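Local atomic coordinates of motility-associated killing factor MakB (Vibrio cholerae serotype O1, PDB entry 6W1W), a protein that probably serves as one component of a three-component cytotoxin that resembles the alpha-pore-forming toxins. Residues S195-S200 with V343-L348; E123-F128 with S279-S284; L109-L114 with K293-I298. All blocks are in the same frame, centred on the assembly; numbering follows the deposited sequence. Where two conformers were deposited one is given.

Contact 1: residues S195-S200 with V343-L348; sequences SMVTIS and VLVNTL
Val197 to Ser200 pair with Val343 to Asn346 as parallel strands; CA atoms of bridged pairs lie 4.6 to 5.1 Å apart, and the segment directions differ by 19°. The backbone bonds alternate: Val343 N reaches Met196 O, Val345 N reaches Thr198 O, and Ser200 N returns to Val345 O at 3.1 Å, while Thr198 N to Val343 O is a weak link. After the 343-346 strand ends, Ser200 O still takes two donors, Thr347 N at 3.2 Å and Thr347 OG1 at 3.3 Å, both from the same face of its carbonyl plane. With chi1 at 73°, OG1 sits between the backbone N and the carbonyl carbon of Thr347, close enough for that second bond.

On the face of Val197 and Val345, Val197 CG1 meets Val345 CG2 at 3.9 Å; beyond the strand end Ile199 CG2 touches Thr347 CG2. On the opposite face, Leu344 CD1 lies 3.7 Å from Ser200 CB and also touches Thr198 CG2. Just past the strand, Asn346 OD1 accepts a hydrogen bond from Asn349 ND2. In this four-strand mixed sheet, strands 209-220 and 351-354 flank the pair, and helix 225-230 packs on Val197 and Val343.

Contact 2: residues E123-F128 with S279-S284; sequences EAQQVF and SLPALS
Leu280 has the most surface buried here, and it meets helix 123-128 with one methyl. CD1 comes within 3.7 Å of Gln125 CA and 4.0 Å of Gln125 CB, so the branch presses on the helix backbone as much as on a side chain. The same carbon also touches Ala124 CB at 4.3 Å and Phe128 CD1 at 4.2 Å, and thus sits among three residues of one helix face. A chi2 of -169° sets CD1 anti to CA, at the far end of an extended leucine branch.

Gln125 answers from the facing helix. Its CG is anti to the backbone N, the chain beyond is extended, and the side chain crosses the Pro281 ring at about a right angle. The amide end lies over a face of that ring in van der Waals contact, OE1 3.3 Å from Pro281 CD and 3.6 Å from Pro281 CG. Pro281 N has no hydrogen to give to the preceding turn, and helix 279-284 is kinked there.

The local axes run antiparallel at 173°, 9.8 Å apart, and apolar and van der Waals contacts join the segments, the packing of neighbouring helices in an antiparallel bundle. Around them, helix 69-90 covers Ala124 and Leu280 through Ile72 and Ile76, helix 9-35 brings Val19 against Leu280, and Phe23 of that helix packs edge-to-face with Phe128.

Contact 3: residues L109-L114 with K293-I298; sequences LLQKTL and KVNELI
Gln111 and Val294 bring their CA atoms to 6.6 Å where helices 109-114 and 293-298 pass in opposite directions, their local axes 9.9 Å apart at a signed crossing angle of -150°. Val294 has the most surface buried by the contact. Its two methyls face Leu114, whose CD1 approaches tip to tip, 3.6 Å from Val294 CG2 and 3.7 Å from Val294 CG1. CG2, in the crowded position between the backbone N and the carbonyl carbon, also lies 4.2 Å from Gln111 CB.

Toward the partly exposed side, Gln111 reaches across with its chain extended beyond CG. Its amide end meets that of Asn295, the two planes 70° apart, and Gln111 CD comes within 4.1 Å of Ile298 CD1. The apolar contact is thus bordered by two polar side chains on this flank.

Leu114 and Gln111 are three residues apart, Val294 and Ile298 four, the spacing that puts residues on one helix face. The same face continues: Leu114 also packs on Trp287 and Leu291, and Leu107 covers Val294 and Ile298. Tyr83 of helix 69-90 meets Leu110 and Leu114 from a third helix. Such pairing of long helices with apolar side chains between them is the packing of an antiparallel helical bundle, consistent with the elongated helical body of alpha-pore-forming toxins.

Overall arrangement
From the N terminus, the chain passes 109-114 and 123-128 on the long helix 100-151, then enters the sheet at 195-200. Helix 276-302 returns antiparallel: 279-284 closes contact 2 and, further along the same helix, 293-298 closes contact 3, so contact 2 nests inside the loop of contact 3. Their centres are 21 Å apart, and they join the same two helices at two levels. Contact 1 closes last, at 343-348, and crosses both loops because its first segment lies inside them and its second beyond them. Its centre is 34 Å from that of contact 2 and 52 Å from contact 3's, on the opposite side of the chain's centre; it ties strand 338-346 to strand 193-203.

Contact 1: residues S195-S200 with V343-L348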
loop_
_atom_site.group_PDB
_atom_site.type_symbol
_atom_site.label_atom_id
_atom_site.label_comp_id
_atom_site.label_asym_id
_atom_site.label_seq_id
_atom_site.Cartn_x
_atom_site.Cartn_y
_atom_site.Cartn_z
ATOM N N SER A 195 -10.188 8.781 -0.816
ATOM C CA SER A 195 -11.620 8.564 -0.969
ATOM C C SER A 195 -11.864 7.157 -1.489
ATOM O O SER A 195 -11.124 6.667 -2.349
ATOM C CB SER A 195 -12.240 9.588 -1.929
ATOM O OG SER A 195 -11.616 10.860 -1.821
ATOM N N MET A 196 -12.908 6.510 -0.975
ATOM C CA MET A 196 -13.215 5.131 -1.334
ATOM C C MET A 196 -14.121 5.107 -2.560
ATOM O O MET A 196 -15.220 5.672 -2.539
ATOM C CB MET A 196 -13.870 4.396 -0.162
ATOM C CG MET A 196 -12.955 4.187 1.041
ATOM S SD MET A 196 -11.365 3.428 0.627
ATOM C CE MET A 196 -11.887 1.857 -0.059
ATOM N N VAL A 197 -13.665 4.447 -3.618
ATOM C CA VAL A 197 -14.410 4.359 -4.868
ATOM C C VAL A 197 -14.980 2.948 -4.961
ATOM O O VAL A 197 -14.268 1.992 -5.281
ATOM C CB VAL A 197 -13.533 4.695 -6.076
ATOM C CG1 VAL A 197 -14.347 4.622 -7.354
ATOM C CG2 VAL A 197 -12.913 6.057 -5.903
ATOM N N THR A 198 -16.271 2.822 -4.680
ATOM C CA THR A 198 -16.988 1.573 -4.891
ATOM C C THR A 198 -17.412 1.470 -6.352
ATOM O O THR A 198 -18.083 2.367 -6.873
ATOM C CB THR A 198 -18.210 1.507 -3.982
ATOM O OG1 THR A 198 -17.820 1.782 -2.632
ATOM C CG2 THR A 198 -18.856 0.133 -4.066
ATOM N N ILE A 199 -17.014 0.389 -7.014
ATOM C CA ILE A 199 -17.517 0.032 -8.338
ATOM C C ILE A 199 -18.438 -1.168 -8.162
ATOM O O ILE A 199 -18.016 -2.209 -7.644
ATOM C CB ILE A 199 -16.382 -0.298 -9.318
ATOM C CG1 ILE A 199 -15.307 0.784 -9.295
ATOM C CG2 ILE A 199 -16.927 -0.481 -10.725
ATOM C CD1 ILE A 199 -14.112 0.450 -10.165
ATOM N N SER A 200 -19.687 -1.034 -8.602
ATOM C CA SER A 200 -20.701 -2.054 -8.360
ATOM C C SER A 200 -21.164 -2.632 -9.690
ATOM O O SER A 200 -21.860 -1.961 -10.459
ATOM C CB SER A 200 -21.883 -1.484 -7.572
ATOM O OG SER A 200 -22.954 -1.133 -8.425
ATOM N N VAL A 343 -17.421 7.708 -3.537
ATOM C CA VAL A 343 -18.173 7.791 -4.784
ATOM C C VAL A 343 -18.443 6.375 -5.281
ATOM O O VAL A 343 -17.532 5.540 -5.312
ATOM C CB VAL A 343 -17.426 8.628 -5.843
ATOM C CG1 VAL A 343 -15.972 8.826 -5.446
ATOM C CG2 VAL A 343 -17.523 7.983 -7.217
ATOM N N LEU A 344 -19.695 6.104 -5.650
ATOM C CA LEU A 344 -20.108 4.802 -6.162
ATOM C C LEU A 344 -20.233 4.872 -7.682
ATOM O O LEU A 344 -21.055 5.632 -8.207
ATOM C CB LEU A 344 -21.429 4.367 -5.527
ATOM C CG LEU A 344 -22.238 3.267 -6.226
ATOM C CD1 LEU A 344 -21.455 1.966 -6.332
ATOM C CD2 LEU A 344 -23.558 3.033 -5.509
ATOM N N VAL A 345 -19.436 4.067 -8.380
ATOM C CA VAL A 345 -19.501 3.940 -9.832
ATOM C C VAL A 345 -20.405 2.747 -10.136
ATOM O O VAL A 345 -19.955 1.600 -10.172
ATOM C CB VAL A 345 -18.110 3.771 -10.451
ATOM C CG1 VAL A 345 -18.199 3.780 -11.965
ATOM C CG2 VAL A 345 -17.169 4.855 -9.963
ATOM N N ASN A 346 -21.684 3.020 -10.376
ATOM C CA ASN A 346 -22.686 1.981 -10.614
ATOM C C ASN A 346 -22.733 1.666 -12.110
ATOM O O ASN A 346 -23.259 2.456 -12.899
ATOM C CB ASN A 346 -24.045 2.451 -10.098
ATOM C CG ASN A 346 -25.107 1.362 -10.125
ATOM O OD1 ASN A 346 -25.061 0.442 -10.942
ATOM N ND2 ASN A 346 -26.086 1.475 -9.228
ATOM N N THR A 347 -22.214 0.497 -12.499
ATOM C CA THR A 347 -22.087 0.168 -13.916
ATOM C C THR A 347 -23.353 -0.420 -14.529
ATOM O O THR A 347 -23.480 -0.421 -15.760
ATOM C CB THR A 347 -20.929 -0.810 -14.151
ATOM O OG1 THR A 347 -21.291 -2.113 -13.677
ATOM C CG2 THR A 347 -19.671 -0.335 -13.435
ATOM N N LEU A 348 -24.285 -0.928 -13.726
ATOM C CA LEU A 348 -25.555 -1.360 -14.297
ATOM C C LEU A 348 -26.523 -0.200 -14.501
ATOM O O LEU A 348 -27.640 -0.421 -14.983
ATOM C CB LEU A 348 -26.198 -2.457 -13.430
ATOM C CG LEU A 348 -26.526 -2.221 -11.952
ATOM C CD1 LEU A 348 -27.989 -2.534 -11.675
ATOM C CD2 LEU A 348 -25.625 -3.055 -11.045
#

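Contact 2: residues E123-F128 with S279-S284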
loop_
_atom_site.group_PDB
_atom_site.type_symbol
_atom_site.label_atom_id
_atom_site.label_comp_id
_atom_site.label_asym_id
_atom_site.label_seq_id
_atom_site.Cartn_x
_atom_site.Cartn_y
_atom_site.Cartn_z
ATOM N N GLU A 123 12.393 -7.683 11.016
ATOM C CA GLU A 123 11.244 -8.490 11.410
ATOM C C GLU A 123 9.958 -7.977 10.775
ATOM O O GLU A 123 9.047 -8.766 10.500
ATOM C CB GLU A 123 11.108 -8.522 12.933
ATOM C CG GLU A 123 12.231 -9.275 13.633
ATOM C CD GLU A 123 11.975 -9.467 15.114
ATOM O OE1 GLU A 123 10.938 -8.976 15.616
ATOM O OE2 GLU A 123 12.813 -10.114 15.777
ATOM N N ALA A 124 9.868 -6.672 10.525
ATOM C CA ALA A 124 8.699 -6.148 9.831
ATOM C C ALA A 124 8.655 -6.617 8.384
ATOM O O ALA A 124 7.569 -6.748 7.808
ATOM C CB ALA A 124 8.682 -4.622 9.884
ATOM N N GLN A 125 9.820 -6.864 7.780
ATOM C CA GLN A 125 9.839 -7.313 6.394
ATOM C C GLN A 125 9.337 -8.745 6.263
ATOM O O GLN A 125 8.779 -9.109 5.223
ATOM C CB GLN A 125 11.253 -7.197 5.821
ATOM C CG GLN A 125 11.346 -7.434 4.321
ATOM C CD GLN A 125 12.773 -7.378 3.810
ATOM O OE1 GLN A 125 13.023 -7.546 2.615
ATOM N NE2 GLN A 125 13.719 -7.143 4.713
ATOM N N GLN A 126 9.524 -9.567 7.298
ATOM C CA GLN A 126 9.098 -10.959 7.213
ATOM C C GLN A 126 7.594 -11.099 7.392
ATOM O O GLN A 126 7.002 -12.058 6.885
ATOM C CB GLN A 126 9.838 -11.794 8.253
ATOM C CG GLN A 126 11.350 -11.797 8.091
ATOM C CD GLN A 126 12.058 -12.274 9.339
ATOM O OE1 GLN A 126 13.265 -12.526 9.333
ATOM N NE2 GLN A 126 11.307 -12.399 10.426
ATOM N N VAL A 127 6.961 -10.164 8.102
ATOM C CA VAL A 127 5.512 -10.216 8.261
ATOM C C VAL A 127 4.823 -9.998 6.921
ATOM O O VAL A 127 3.843 -10.676 6.596
ATOM C CB VAL A 127 5.053 -9.191 9.311
ATOM C CG1 VAL A 127 3.556 -9.317 9.543
ATOM C CG2 VAL A 127 5.814 -9.388 10.612
ATOM N N PHE A 128 5.327 -9.055 6.117
ATOM C CA PHE A 128 4.740 -8.823 4.800
ATOM C C PHE A 128 5.021 -9.981 3.850
ATOM O O PHE A 128 4.157 -10.353 3.048
ATOM C CB PHE A 128 5.260 -7.511 4.215
ATOM C CG PHE A 128 4.681 -6.285 4.867
ATOM C CD1 PHE A 128 5.340 -5.067 4.804
ATOM C CD2 PHE A 128 3.474 -6.352 5.548
ATOM C CE1 PHE A 128 4.810 -3.941 5.411
ATOM C CE2 PHE A 128 2.933 -5.229 6.157
ATOM C CZ PHE A 128 3.602 -4.021 6.090
ATOM N N SER A 279 12.220 -1.949 -0.600
ATOM C CA SER A 279 12.170 -0.688 0.132
ATOM C C SER A 279 12.480 -0.861 1.616
ATOM O O SER A 279 13.251 -0.082 2.188
ATOM C CB SER A 279 10.798 -0.034 -0.048
ATOM O OG SER A 279 9.762 -0.874 0.433
ATOM N N LEU A 280 11.877 -1.861 2.261
ATOM C CA LEU A 280 12.185 -2.114 3.668
ATOM C C LEU A 280 13.638 -2.513 3.893
ATOM O O LEU A 280 14.264 -1.968 4.818
ATOM C CB LEU A 280 11.227 -3.164 4.242
ATOM C CG LEU A 280 9.986 -2.608 4.950
ATOM C CD1 LEU A 280 9.239 -3.696 5.709
ATOM C CD2 LEU A 280 10.364 -1.471 5.885
ATOM N N PRO A 281 14.235 -3.435 3.125
ATOM C CA PRO A 281 15.671 -3.700 3.320
ATOM C C PRO A 281 16.542 -2.481 3.084
ATOM O O PRO A 281 17.566 -2.321 3.763
ATOM C CB PRO A 281 15.969 -4.816 2.308
ATOM C CG PRO A 281 14.861 -4.745 1.317
ATOM C CD PRO A 281 13.660 -4.327 2.104
ATOM N N ALA A 282 16.173 -1.612 2.141
ATOM C CA ALA A 282 16.913 -0.366 1.975
ATOM C C ALA A 282 16.736 0.546 3.183
ATOM O O ALA A 282 17.646 1.312 3.519
ATOM C CB ALA A 282 16.475 0.340 0.695
ATOM N N LEU A 283 15.583 0.469 3.852
ATOM C CA LEU A 283 15.405 1.213 5.095
ATOM C C LEU A 283 16.209 0.586 6.230
ATOM O O LEU A 283 16.765 1.300 7.073
ATOM C CB LEU A 283 13.925 1.282 5.463
ATOM C CG LEU A 283 13.572 2.313 6.538
ATOM C CD1 LEU A 283 13.138 3.628 5.892
ATOM C CD2 LEU A 283 12.510 1.779 7.493
ATOM N N SER A 284 16.270 -0.747 6.277
ATOM C CA SER A 284 17.120 -1.413 7.260
ATOM C C SER A 284 18.586 -1.085 7.018
ATOM O O SER A 284 19.339 -0.827 7.964
ATOM C CB SER A 284 16.895 -2.926 7.219
ATOM O OG SER A 284 18.114 -3.626 7.025
#

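Contact 3: residues L109-L114 with K293-I298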
loop_
_atom_site.group_PDB
_atom_site.type_symbol
_atom_site.label_atom_id
_atom_site.label_comp_id
_atom_site.label_asym_id
_atom_site.label_seq_id
_atom_site.Cartn_x
_atom_site.Cartn_y
_atom_site.Cartn_z
ATOM N N LEU A 109 24.382 4.348 23.916
ATOM C CA LEU A 109 22.935 4.532 23.971
ATOM C C LEU A 109 22.346 4.588 22.566
ATOM O O LEU A 109 21.283 4.011 22.307
ATOM C CB LEU A 109 22.578 5.797 24.751
ATOM C CG LEU A 109 21.084 6.149 24.763
ATOM C CD1 LEU A 109 20.261 5.033 25.396
ATOM C CD2 LEU A 109 20.835 7.478 25.466
ATOM N N LEU A 110 23.023 5.280 21.648
ATOM C CA LEU A 110 22.610 5.246 20.249
ATOM C C LEU A 110 22.813 3.860 19.656
ATOM O O LEU A 110 21.971 3.377 18.888
ATOM C CB LEU A 110 23.389 6.285 19.442
ATOM C CG LEU A 110 23.160 7.751 19.799
ATOM C CD1 LEU A 110 24.184 8.623 19.099
ATOM C CD2 LEU A 110 21.747 8.169 19.425
ATOM N N GLN A 111 23.924 3.209 20.008
ATOM C CA GLN A 111 24.224 1.889 19.463
ATOM C C GLN A 111 23.156 0.874 19.842
ATOM O O GLN A 111 22.786 0.019 19.029
ATOM C CB GLN A 111 25.598 1.433 19.945
ATOM C CG GLN A 111 25.981 0.034 19.514
ATOM C CD GLN A 111 27.119 -0.516 20.340
ATOM O OE1 GLN A 111 28.190 -0.821 19.818
ATOM N NE2 GLN A 111 26.895 -0.639 21.645
ATOM N N LYS A 112 22.642 0.950 21.071
ATOM C CA LYS A 112 21.545 0.069 21.456
ATOM C C LYS A 112 20.284 0.410 20.675
ATOM O O LYS A 112 19.630 -0.477 20.115
ATOM C CB LYS A 112 21.293 0.156 22.963
ATOM C CG LYS A 112 20.283 -0.866 23.487
ATOM C CD LYS A 112 20.042 -0.711 24.986
ATOM C CE LYS A 112 19.178 0.503 25.299
ATOM N NZ LYS A 112 17.813 0.381 24.710
ATOM N N THR A 113 19.939 1.699 20.609
ATOM C CA THR A 113 18.737 2.108 19.889
ATOM C C THR A 113 18.855 1.798 18.403
ATOM O O THR A 113 17.889 1.344 17.779
ATOM C CB THR A 113 18.467 3.596 20.113
ATOM O OG1 THR A 113 18.541 3.884 21.514
ATOM C CG2 THR A 113 17.081 3.973 19.605
ATOM N N LEU A 114 20.035 2.030 17.820
ATOM C CA LEU A 114 20.257 1.662 16.425
ATOM C C LEU A 114 20.031 0.172 16.211
ATOM O O LEU A 114 19.301 -0.230 15.298
ATOM C CB LEU A 114 21.669 2.058 15.993
ATOM C CG LEU A 114 21.835 3.482 15.465
ATOM C CD1 LEU A 114 23.302 3.840 15.369
ATOM C CD2 LEU A 114 21.175 3.616 14.110
ATOM N N LYS A 293 28.735 3.639 11.566
ATOM C CA LYS A 293 29.399 4.889 11.917
ATOM C C LYS A 293 29.597 5.002 13.423
ATOM O O LYS A 293 30.677 5.390 13.883
ATOM C CB LYS A 293 28.603 6.085 11.393
ATOM C CG LYS A 293 28.417 6.122 9.886
ATOM C CD LYS A 293 27.521 7.291 9.492
ATOM C CE LYS A 293 26.991 7.142 8.076
ATOM N NZ LYS A 293 25.883 8.097 7.805
ATOM N N VAL A 294 28.572 4.671 14.212
ATOM C CA VAL A 294 28.719 4.789 15.657
ATOM C C VAL A 294 29.596 3.682 16.226
ATOM O O VAL A 294 30.158 3.845 17.315
ATOM C CB VAL A 294 27.350 4.803 16.359
ATOM C CG1 VAL A 294 26.412 5.766 15.659
ATOM C CG2 VAL A 294 26.758 3.413 16.410
ATOM N N ASN A 295 29.734 2.553 15.524
ATOM C CA ASN A 295 30.670 1.525 15.968
ATOM C C ASN A 295 32.106 2.000 15.811
ATOM O O ASN A 295 32.907 1.904 16.748
ATOM C CB ASN A 295 30.448 0.222 15.194
ATOM C CG ASN A 295 29.327 -0.627 15.777
ATOM O OD1 ASN A 295 28.934 -0.462 16.935
ATOM N ND2 ASN A 295 28.812 -1.554 14.972
ATOM N N GLU A 296 32.447 2.532 14.633
ATOM C CA GLU A 296 33.809 3.001 14.396
ATOM C C GLU A 296 34.201 4.114 15.358
ATOM O O GLU A 296 35.379 4.247 15.707
ATOM C CB GLU A 296 33.962 3.472 12.948
ATOM C CG GLU A 296 33.746 2.385 11.904
ATOM C CD GLU A 296 34.757 1.253 12.002
ATOM O OE1 GLU A 296 35.882 1.489 12.497
ATOM O OE2 GLU A 296 34.424 0.125 11.580
ATOM N N LEU A 297 33.236 4.919 15.806
ATOM C CA LEU A 297 33.560 5.992 16.739
ATOM C C LEU A 297 33.804 5.456 18.147
ATOM O O LEU A 297 34.683 5.957 18.858
ATOM C CB LEU A 297 32.451 7.046 16.742
ATOM C CG LEU A 297 32.637 8.240 15.798
ATOM C CD1 LEU A 297 33.936 8.969 16.113
ATOM C CD2 LEU A 297 32.602 7.826 14.332
ATOM N N ILE A 298 33.049 4.438 18.565
ATOM C CA ILE A 298 33.261 3.865 19.891
ATOM C C ILE A 298 34.623 3.186 19.970
ATOM O O ILE A 298 35.361 3.363 20.947
ATOM C CB ILE A 298 32.123 2.892 20.246
ATOM C CG1 ILE A 298 30.801 3.648 20.374
ATOM C CG2 ILE A 298 32.441 2.154 21.535
ATOM C CD1 ILE A 298 29.605 2.754 20.628
#